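Prophage Lp1 protein 11 (Lactobacillus plantarum WCFS1, PDB 3B7H) is of unknown function but, as a small helical protein with a Cro/C1-type helix-turn-helix domain from a prophage, probably binds DNA to regulate transcription. Local coordinates at residues Ala30-Gln34 against Ser35-Ala39; Arg54-Cys57 against Gly58-Ile62; Glu10-Met13 against Glu14-Gln18. All coordinates share one frame; numbering follows the deposited sequence.

Contact 1: residues Ala30-Gln34 against Ser35-Ala39; sequences AGLNQ and STVNA
N33 caps helix 34-41 through one side-chain oxygen, OD1, which receives three donors from the helix's first turn. S35 OG lies 2.7 Å from N33 OD1 and T36 OG1 lies 2.9 Å from it, while the amide T36 N completes the N-cap at 3.2 Å from N33 OD1. The donors come from different directions: T36 OG1 arrives from beyond the end of the C=O, a little tilted from its plane, whereas S35 OG sits well above that plane and bends in at a C=O...donor angle of only 98°. N33 chi1 of 65° puts CG between the backbone N and the carbonyl carbon, turning OD1 back over the helix start. The backbone oxygen of N33 meanwhile begins the helical pattern, accepting from V37 N at 3.1 Å.

One turn along the exposed face, Q34 bends at chi2 so that NE2 reaches N38 OD1 at 3.3 Å. NE2 stands above the N38 carbonyl plane, and the two amides are turned 62° from each other. On the inner side L32 meets V37 at about a right angle, CD2 to CG2 at a tight 3.4 Å, and both rest on A27 of helix 23-30.

Amide and hydroxyl donors at the helix start thus share one acceptor. This fixes the rotation of N33 and both hydroxyls, anchoring what is probably the DNA-recognition helix as in Cro/C1 relatives.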
loop_
_atom_site.group_PDB
_atom_site.type_symbol
_atom_site.label_atom_id
_atom_site.label_comp_id
_atom_site.label_asym_id
_atom_site.label_seq_id
_atom_site.Cartn_x
_atom_site.Cartn_y
_atom_site.Cartn_z
ATOM N N ALA A 30 10.731 8.369 11.376
ATOM C CA ALA A 30 9.429 8.358 10.722
ATOM C C ALA A 30 8.319 8.597 11.727
ATOM O O ALA A 30 7.157 8.754 11.359
ATOM C CB ALA A 30 9.197 7.035 10.006
ATOM N N GLY A 31 8.669 8.598 13.002
ATOM C CA GLY A 31 7.695 8.783 14.049
ATOM C C GLY A 31 6.710 7.649 14.260
ATOM O O GLY A 31 5.629 7.891 14.758
ATOM N N LEU A 32 7.033 6.409 13.921
ATOM C CA LEU A 32 6.124 5.356 14.371
ATOM C C LEU A 32 6.621 4.742 15.666
ATOM O O LEU A 32 7.806 4.826 16.033
ATOM C CB LEU A 32 5.780 4.301 13.313
ATOM C CG LEU A 32 6.767 3.827 12.250
ATOM C CD1 LEU A 32 6.997 4.846 11.153
ATOM C CD2 LEU A 32 8.050 3.448 12.954
ATOM N N ASN A 33 5.696 4.154 16.394
ATOM C CA ASN A 33 6.060 3.596 17.675
ATOM C C ASN A 33 6.321 2.125 17.482
ATOM O O ASN A 33 5.942 1.538 16.445
ATOM C CB ASN A 33 5.013 3.891 18.764
ATOM C CG ASN A 33 3.676 3.236 18.492
ATOM O OD1 ASN A 33 3.514 2.526 17.497
ATOM N ND2 ASN A 33 2.708 3.463 19.378
ATOM N N GLN A 34 6.974 1.559 18.499
ATOM C CA GLN A 34 7.483 0.191 18.491
ATOM C C GLN A 34 6.381 -0.816 18.175
ATOM O O GLN A 34 6.593 -1.803 17.474
ATOM C CB GLN A 34 8.111 -0.114 19.863
ATOM C CG GLN A 34 9.093 -1.281 19.905
ATOM C CD GLN A 34 10.245 -1.106 18.919
ATOM O OE1 GLN A 34 10.808 -0.007 18.785
ATOM N NE2 GLN A 34 10.587 -2.189 18.207
ATOM N N SER A 35 5.191 -0.552 18.701
ATOM C CA SER A 35 4.042 -1.398 18.417
ATOM C C SER A 35 3.774 -1.504 16.901
ATOM O O SER A 35 3.536 -2.602 16.393
ATOM C CB SER A 35 2.808 -0.893 19.204
ATOM O OG SER A 35 2.364 0.369 18.734
ATOM N N THR A 36 3.865 -0.376 16.192
ATOM C CA THR A 36 3.627 -0.354 14.754
ATOM C C THR A 36 4.756 -1.076 14.011
ATOM O O THR A 36 4.510 -1.843 13.074
ATOM C CB THR A 36 3.521 1.086 14.193
ATOM O OG1 THR A 36 2.487 1.828 14.870
ATOM C CG2 THR A 36 3.221 1.029 12.689
ATOM N N VAL A 37 5.990 -0.811 14.444
ATOM C CA VAL A 37 7.192 -1.491 13.942
ATOM C C VAL A 37 7.066 -3.015 14.142
ATOM O O VAL A 37 7.203 -3.788 13.214
ATOM C CB VAL A 37 8.465 -0.974 14.705
ATOM C CG1 VAL A 37 9.662 -1.913 14.510
ATOM C CG2 VAL A 37 8.808 0.439 14.302
ATOM N N ASN A 38 6.776 -3.433 15.367
ATOM C CA ASN A 38 6.615 -4.849 15.663
ATOM C C ASN A 38 5.544 -5.510 14.778
ATOM O O ASN A 38 5.749 -6.614 14.274
ATOM C CB ASN A 38 6.315 -5.058 17.174
ATOM C CG ASN A 38 7.533 -4.743 18.085
ATOM O OD1 ASN A 38 8.688 -4.784 17.637
ATOM N ND2 ASN A 38 7.265 -4.424 19.362
ATOM N N ALA A 39 4.419 -4.811 14.590
ATOM C CA ALA A 39 3.284 -5.318 13.784
ATOM C C ALA A 39 3.683 -5.589 12.328
ATOM O O ALA A 39 3.406 -6.655 11.759
ATOM C CB ALA A 39 2.120 -4.348 13.843
#

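Contact 2: residues Arg54-Cys57 against Gly58-Ile62; sequences RKVC and GTLGI
The carbonyl plane of C57 is met by I62 N, 3.0 Å from C57 O and tilted 30° from the plane, and G61 N adds a weak, strongly bent bond to the same oxygen. At the neighbouring carbonyl, L60 N bonds to V56 O at 2.9 Å, as in any helix. The flat end of R54, its guanidinium, turns outward from this last turn of helix 50-60: NE forms a salt bridge with D4 of the second subunit, and the side chain also packs on Y73 of that subunit.

The bond from I62 N to C57 O spans five residues, and G61 N lies 3.2 Å from G58 O as its companion. With G61 at a positive phi of 74°, these two bonds define a Schellman motif. The reversal brings C57 and I62 together, the apolar contact expected beside such a C-cap: C57 SG lies 3.9 Å from I62 CG1 and 4.0 Å from I62 CD1. I62 CG1 sits between its own backbone N and carbonyl carbon (chi1 61°), which folds the branch back over the helix end. C57 also packs on V64 and F67 of helix 64-67.

V56 and L60 run side by side, pointing the same way, with V56 CG1 3.9 Å from L60 CD1. L60 O accepts a hydrogen bond from Q19 NE2.

The chemistry divides the turn by role. C57 O and G58 O, carbonyls near the helix end that a continued helix would have supplied with donors, receive the amides of I62 and G61 instead, apolar carbons and sulfur close over the inner side, and the arginine reaches across to the partner subunit.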
loop_
_atom_site.group_PDB
_atom_site.type_symbol
_atom_site.label_atom_id
_atom_site.label_comp_id
_atom_site.label_asym_id
_atom_site.label_seq_id
_atom_site.Cartn_x
_atom_site.Cartn_y
_atom_site.Cartn_z
ATOM N N ARG A 54 4.232 4.887 3.384
ATOM C CA ARG A 54 4.502 6.257 2.935
ATOM C C ARG A 54 5.434 6.984 3.884
ATOM O O ARG A 54 6.369 7.652 3.457
ATOM C CB ARG A 54 3.199 7.031 2.762
ATOM C CG ARG A 54 3.425 8.494 2.381
ATOM C CD ARG A 54 2.163 9.306 2.192
ATOM N NE ARG A 54 1.247 9.207 3.330
ATOM C CZ ARG A 54 1.417 9.795 4.526
ATOM N NH1 ARG A 54 2.510 10.513 4.814
ATOM N NH2 ARG A 54 0.469 9.654 5.463
ATOM N N LYS A 55 5.173 6.859 5.181
ATOM C CA LYS A 55 5.977 7.538 6.194
ATOM C C LYS A 55 7.432 7.045 6.189
ATOM O O LYS A 55 8.362 7.842 6.265
ATOM C CB LYS A 55 5.361 7.341 7.602
ATOM C CG LYS A 55 4.029 8.104 7.831
ATOM C CD LYS A 55 3.356 7.748 9.163
ATOM C CE LYS A 55 2.218 8.726 9.478
ATOM N NZ LYS A 55 1.386 8.294 10.670
ATOM N N VAL A 56 7.623 5.727 6.128
ATOM C CA VAL A 56 8.969 5.154 6.036
ATOM C C VAL A 56 9.684 5.592 4.759
ATOM O O VAL A 56 10.869 5.910 4.774
ATOM C CB VAL A 56 8.930 3.634 6.086
ATOM C CG1 VAL A 56 10.299 3.098 5.725
ATOM C CG2 VAL A 56 8.531 3.188 7.464
ATOM N N CYS A 57 8.945 5.622 3.653
ATOM C CA CYS A 57 9.504 6.058 2.370
ATOM C C CYS A 57 10.023 7.475 2.481
ATOM O O CYS A 57 11.084 7.797 1.967
ATOM C CB CYS A 57 8.467 5.918 1.250
ATOM S SG CYS A 57 8.278 4.225 0.706
ATOM N N GLY A 58 9.291 8.312 3.201
ATOM C CA GLY A 58 9.706 9.687 3.409
ATOM C C GLY A 58 11.063 9.744 4.077
ATOM O O GLY A 58 11.952 10.502 3.662
ATOM N N THR A 59 11.222 8.929 5.110
ATOM C CA THR A 59 12.464 8.841 5.878
ATOM C C THR A 59 13.599 8.308 5.025
ATOM O O THR A 59 14.748 8.730 5.167
ATOM C CB THR A 59 12.296 7.902 7.084
ATOM O OG1 THR A 59 11.309 8.440 7.965
ATOM C CG2 THR A 59 13.597 7.738 7.831
ATOM N N LEU A 60 13.262 7.370 4.147
ATOM C CA LEU A 60 14.228 6.779 3.241
ATOM C C LEU A 60 14.577 7.662 2.049
ATOM O O LEU A 60 15.564 7.385 1.369
ATOM C CB LEU A 60 13.709 5.444 2.744
ATOM C CG LEU A 60 13.729 4.328 3.780
ATOM C CD1 LEU A 60 13.176 3.098 3.125
ATOM C CD2 LEU A 60 15.141 4.059 4.302
ATOM N N GLY A 61 13.781 8.716 1.793
ATOM C CA GLY A 61 13.990 9.593 0.636
ATOM C C GLY A 61 13.571 8.970 -0.691
ATOM O O GLY A 61 14.084 9.321 -1.743
ATOM N N ILE A 62 12.641 8.027 -0.643
ATOM C CA ILE A 62 12.140 7.393 -1.846
ATOM C C ILE A 62 10.641 7.615 -1.919
ATOM O O ILE A 62 10.003 7.863 -0.898
ATOM C CB ILE A 62 12.428 5.876 -1.873
ATOM C CG1 ILE A 62 11.758 5.149 -0.717
ATOM C CG2 ILE A 62 13.930 5.600 -1.810
ATOM C CD1 ILE A 62 12.009 3.646 -0.746
#

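Contact 3: residues Glu10-Met13 against Glu14-Gln18; sequences EHLM and ELITQ
H11 and L15, one turn apart on helix 4-18, meet with the leucine over a face of the imidazole: L15 CG stands 4.0 Å above the ring plane, displaced toward its rim, and L15 CD1 lies 3.8 Å from H11 NE2. H11 chi1 is -172°, so the ring swings away from the backbone N and lies along the helix flank beside the next turn. E14 comes at the same ring obliquely. Its extended chain crosses the histidine at about a right angle, with carboxylate and ring planes 63° apart and OE1 3.6 Å from ND1, a proximity that could electrostatically favour a proton on the ring without amounting to a bond. F70 stacks on H11 and F67 meets it edge-to-face, so the imidazole belongs to an aromatic cluster.

A second pair, L12 and I16, cross at a slant on the buried side, where L12 CG touches I16 CD1 at 3.8 Å. M13 bends at chi2 and chi3 and curls toward the following turn: SD passes 3.9 Å from T17 OG1, and CE approaches I16 CD1. Beneath this curl M13 O is gripped twice, by T17 N at 3.0 Å and by T17 OG1 at 2.8 Å, the two donors reaching it from opposite faces of the carbonyl plane. The threonine hydroxyl thus gives its proton to its own helix.

L12 packs on V56 and L60 of helix 50-60 and on M40 of helix 34-41; I16 meets I23 and V26 of helix 23-30, M13 touches I23 and F41, and L15 reaches L60 and I62. Helix 4-18 is therefore wedged among the three other long helices of the all-helical bundle.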
loop_
_atom_site.group_PDB
_atom_site.type_symbol
_atom_site.label_atom_id
_atom_site.label_comp_id
_atom_site.label_asym_id
_atom_site.label_seq_id
_atom_site.Cartn_x
_atom_site.Cartn_y
_atom_site.Cartn_z
ATOM N N GLU A 10 10.005 -7.292 4.368
ATOM C CA GLU A 10 11.300 -7.773 3.919
ATOM C C GLU A 10 11.947 -6.790 2.951
ATOM O O GLU A 10 13.158 -6.559 3.011
ATOM C CB GLU A 10 11.205 -9.164 3.291
ATOM C CG GLU A 10 11.030 -10.213 4.355
ATOM C CD GLU A 10 10.752 -11.637 3.839
ATOM O OE1 GLU A 10 11.004 -11.913 2.638
ATOM O OE2 GLU A 10 10.285 -12.470 4.686
ATOM N N HIS A 11 11.156 -6.192 2.070
ATOM C CA HIS A 11 11.711 -5.222 1.124
ATOM C C HIS A 11 12.203 -3.990 1.865
ATOM O O HIS A 11 13.287 -3.452 1.596
ATOM C CB HIS A 11 10.653 -4.802 0.090
ATOM C CG HIS A 11 11.205 -3.965 -1.007
ATOM N ND1 HIS A 11 12.218 -4.402 -1.827
ATOM C CD2 HIS A 11 10.916 -2.706 -1.400
ATOM C CE1 HIS A 11 12.516 -3.452 -2.693
ATOM N NE2 HIS A 11 11.733 -2.417 -2.458
ATOM N N LEU A 12 11.373 -3.540 2.781
ATOM C CA LEU A 12 11.691 -2.408 3.603
ATOM C C LEU A 12 12.993 -2.637 4.369
ATOM O O LEU A 12 13.864 -1.777 4.367
ATOM C CB LEU A 12 10.534 -2.103 4.535
ATOM C CG LEU A 12 10.905 -1.063 5.579
ATOM C CD1 LEU A 12 11.310 0.251 4.911
ATOM C CD2 LEU A 12 9.733 -0.883 6.483
ATOM N N MET A 13 13.164 -3.807 4.969
ATOM C CA MET A 13 14.397 -4.117 5.663
ATOM C C MET A 13 15.594 -4.123 4.715
ATOM O O MET A 13 16.650 -3.649 5.077
ATOM C CB MET A 13 14.268 -5.465 6.401
ATOM C CG MET A 13 15.463 -5.845 7.275
ATOM S SD MET A 13 15.895 -4.627 8.534
ATOM C CE MET A 13 14.300 -4.165 9.045
ATOM N N GLU A 14 15.442 -4.625 3.501
ATOM C CA GLU A 14 16.519 -4.527 2.528
ATOM C C GLU A 14 16.922 -3.094 2.237
ATOM O O GLU A 14 18.096 -2.796 2.164
ATOM C CB GLU A 14 16.130 -5.115 1.198
ATOM C CG GLU A 14 15.918 -6.610 1.123
ATOM C CD GLU A 14 15.469 -7.048 -0.302
ATOM O OE1 GLU A 14 15.300 -6.130 -1.175
ATOM O OE2 GLU A 14 15.325 -8.295 -0.549
ATOM N N LEU A 15 15.947 -2.225 2.013
ATOM C CA LEU A 15 16.224 -0.819 1.738
ATOM C C LEU A 15 16.837 -0.065 2.916
ATOM O O LEU A 15 17.730 0.758 2.721
ATOM C CB LEU A 15 14.969 -0.076 1.289
ATOM C CG LEU A 15 14.288 -0.478 -0.015
ATOM C CD1 LEU A 15 13.040 0.371 -0.219
ATOM C CD2 LEU A 15 15.229 -0.371 -1.201
ATOM N N ILE A 16 16.318 -0.295 4.111
ATOM C CA ILE A 16 16.871 0.272 5.349
ATOM C C ILE A 16 18.332 -0.118 5.503
ATOM O O ILE A 16 19.198 0.722 5.790
ATOM C CB ILE A 16 16.100 -0.255 6.564
ATOM C CG1 ILE A 16 14.742 0.418 6.671
ATOM C CG2 ILE A 16 16.855 -0.029 7.873
ATOM C CD1 ILE A 16 13.861 -0.115 7.835
ATOM N N THR A 17 18.601 -1.401 5.304
ATOM C CA THR A 17 19.942 -1.962 5.444
ATOM C C THR A 17 20.921 -1.390 4.407
ATOM O O THR A 17 22.078 -1.072 4.725
ATOM C CB THR A 17 19.879 -3.502 5.346
ATOM O OG1 THR A 17 19.054 -3.987 6.405
ATOM C CG2 THR A 17 21.246 -4.128 5.494
ATOM N N GLN A 18 20.456 -1.248 3.174
ATOM C CA GLN A 18 21.257 -0.573 2.140
ATOM C C GLN A 18 21.600 0.876 2.505
ATOM O O GLN A 18 22.641 1.358 2.119
ATOM C CB GLN A 18 20.564 -0.644 0.769
ATOM C CG GLN A 18 20.507 -2.070 0.209
ATOM C CD GLN A 18 19.772 -2.183 -1.126
ATOM O OE1 GLN A 18 19.255 -1.183 -1.678
ATOM N NE2 GLN A 18 19.728 -3.423 -1.667
#

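The three contacts illustrate how local turns of helix are assembled into one Cro/C1-type domain. Contacts 2 and 3, with centres about 12 Å apart, share an apolar interface: L60 CD1 lies 3.8 Å from L12 CD1, and I62 CD1 lies 3.5 Å from L15 CD1. Contact 1 joins contact 2 at the end of helix 23-30, where A30 CB lies 3.3 Å from T59 OG1, although their centres are about 14 Å apart. Contacts 1 and 3 do not touch, their nearest atoms being about 8 Å apart. The probable DNA-facing helix start thus lies at the surface, while contacts 2 and 3 form part of the bundle behind it.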